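PDB 7DWW: msDPBB_sym2 protein from Synthetic construct, which is a computationally designed double-psi beta-barrel with internal sequence symmetry, probably made to test how few amino acid types can build this core fold. Local coordinates for residues A[69-72]-A[73-76]. Numbering follows the deposited sequence.
Sequences EELM and RLLG
The guanidinium of R73 lies over the aliphatic part of E70, whose CG sits 3.6 Å from NH2 beneath one face, while the carboxylate of E69 meets the guanidinium's edge. R73 NE donates to the syn side of E69 OE2 (2.7 Å) in an almost straight bond, part of an i to i+4 salt bridge, with the two planes only 20° apart. The bend of the arginine chain at chi3 (-77°) turns the group back toward E69; the placing of E69 OE1 against R73 NH2 is doubtful. E70 runs straight out from the helix (chi1 -170°) and reaches R73 NH2 through a water, weakly bound on the glutamate side, while its OE2 makes a salt bridge with K19 NZ. These long charged chains suit the outer side of helix 69-75, which packs on the double-psi beta-barrel. On the barrel side the residues are apolar: L71 and L75 rest on V48 of strand 47-54, and M72 sends its thioether chain to V9 and L11 of strand 4-11. L74, more exposed, also reaches V48 and brings CD2 to 4.3 Å from L71 CD1. G76 ends the helix as C-prime residue of a Schellman motif, V77 N turning back to M72 O; having no CB, it takes a positive phi without crowding the preceding carbonyl O.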
loop_
_atom_site.group_PDB
_atom_site.type_symbol
_atom_site.label_atom_id
_atom_site.label_comp_id
_atom_site.label_asym_id
_atom_site.label_seq_id
_atom_site.Cartn_x
_atom_site.Cartn_y
_atom_site.Cartn_z
ATOM N N GLU A 69 -7.988 7.229 -3.063
ATOM C CA GLU A 69 -7.958 7.670 -4.462
ATOM C C GLU A 69 -7.034 8.868 -4.649
ATOM O O GLU A 69 -6.338 8.979 -5.669
ATOM C CB GLU A 69 -9.381 7.987 -4.961
ATOM C CG GLU A 69 -9.978 9.296 -4.450
ATOM C CD GLU A 69 -9.571 10.484 -5.318
ATOM O OE1 GLU A 69 -9.698 11.645 -4.864
ATOM O OE2 GLU A 69 -9.121 10.255 -6.473
ATOM N N GLU A 70 -6.980 9.766 -3.665
ATOM C CA GLU A 70 -6.108 10.916 -3.869
ATOM C C GLU A 70 -4.637 10.547 -3.811
ATOM O O GLU A 70 -3.842 11.112 -4.576
ATOM C CB GLU A 70 -6.394 12.020 -2.857
ATOM C CG GLU A 70 -5.649 13.306 -3.234
ATOM C CD GLU A 70 -5.988 14.489 -2.346
ATOM O OE1 GLU A 70 -5.142 15.414 -2.236
ATOM O OE2 GLU A 70 -7.097 14.491 -1.763
ATOM N N LEU A 71 -4.271 9.580 -2.967
ATOM C CA LEU A 71 -2.845 9.159 -2.910
ATOM C C LEU A 71 -2.471 8.532 -4.251
ATOM O O LEU A 71 -1.398 8.781 -4.739
ATOM C CB LEU A 71 -2.611 8.201 -1.746
ATOM C CG LEU A 71 -1.141 7.933 -1.432
ATOM C CD1 LEU A 71 -0.440 9.186 -0.941
ATOM C CD2 LEU A 71 -0.991 6.811 -0.436
ATOM N N MET A 72 -3.396 7.789 -4.839
ATOM C CA MET A 72 -3.176 7.226 -6.188
ATOM C C MET A 72 -2.930 8.384 -7.159
ATOM O O MET A 72 -2.013 8.322 -7.933
ATOM C CB MET A 72 -4.428 6.480 -6.649
ATOM C CG MET A 72 -4.691 5.209 -5.922
ATOM S SD MET A 72 -6.084 4.365 -6.665
ATOM C CE MET A 72 -6.766 3.539 -5.241
ATOM N N ARG A 73 -3.744 9.428 -7.084
ATOM C CA ARG A 73 -3.560 10.568 -8.012
ATOM C C ARG A 73 -2.206 11.223 -7.761
ATOM O O ARG A 73 -1.565 11.620 -8.716
ATOM C CB ARG A 73 -4.697 11.575 -7.867
ATOM C CG ARG A 73 -5.943 11.224 -8.660
ATOM C CD ARG A 73 -6.977 12.321 -8.622
ATOM N NE ARG A 73 -7.705 12.354 -7.387
ATOM C CZ ARG A 73 -7.730 13.401 -6.595
ATOM N NH1 ARG A 73 -7.055 14.479 -6.937
ATOM N NH2 ARG A 73 -8.425 13.373 -5.482
ATOM N N LEU A 74 -1.800 11.342 -6.509
ATOM C CA LEU A 74 -0.494 11.970 -6.234
ATOM C C LEU A 74 0.618 11.137 -6.854
ATOM O O LEU A 74 1.511 11.719 -7.424
ATOM C CB LEU A 74 -0.295 12.071 -4.724
ATOM C CG LEU A 74 0.944 12.846 -4.310
ATOM C CD1 LEU A 74 0.845 14.288 -4.750
ATOM C CD2 LEU A 74 1.166 12.753 -2.820
ATOM N N LEU A 75 0.534 9.816 -6.746
ATOM C CA LEU A 75 1.612 8.971 -7.231
ATOM C C LEU A 75 1.565 8.842 -8.746
ATOM O O LEU A 75 2.577 8.489 -9.368
ATOM C CB LEU A 75 1.513 7.607 -6.551
ATOM C CG LEU A 75 2.547 6.535 -6.867
ATOM C CD1 LEU A 75 3.963 7.042 -6.605
ATOM C CD2 LEU A 75 2.199 5.344 -6.008
ATOM N N GLY A 76 0.405 9.119 -9.338
ATOM C CA GLY A 76 0.168 8.862 -10.734
ATOM C C GLY A 76 -0.219 7.438 -11.087
ATOM O O GLY A 76 0.235 6.937 -12.124
HETATM O O HOH W 1 -8.767 15.622 -3.962
#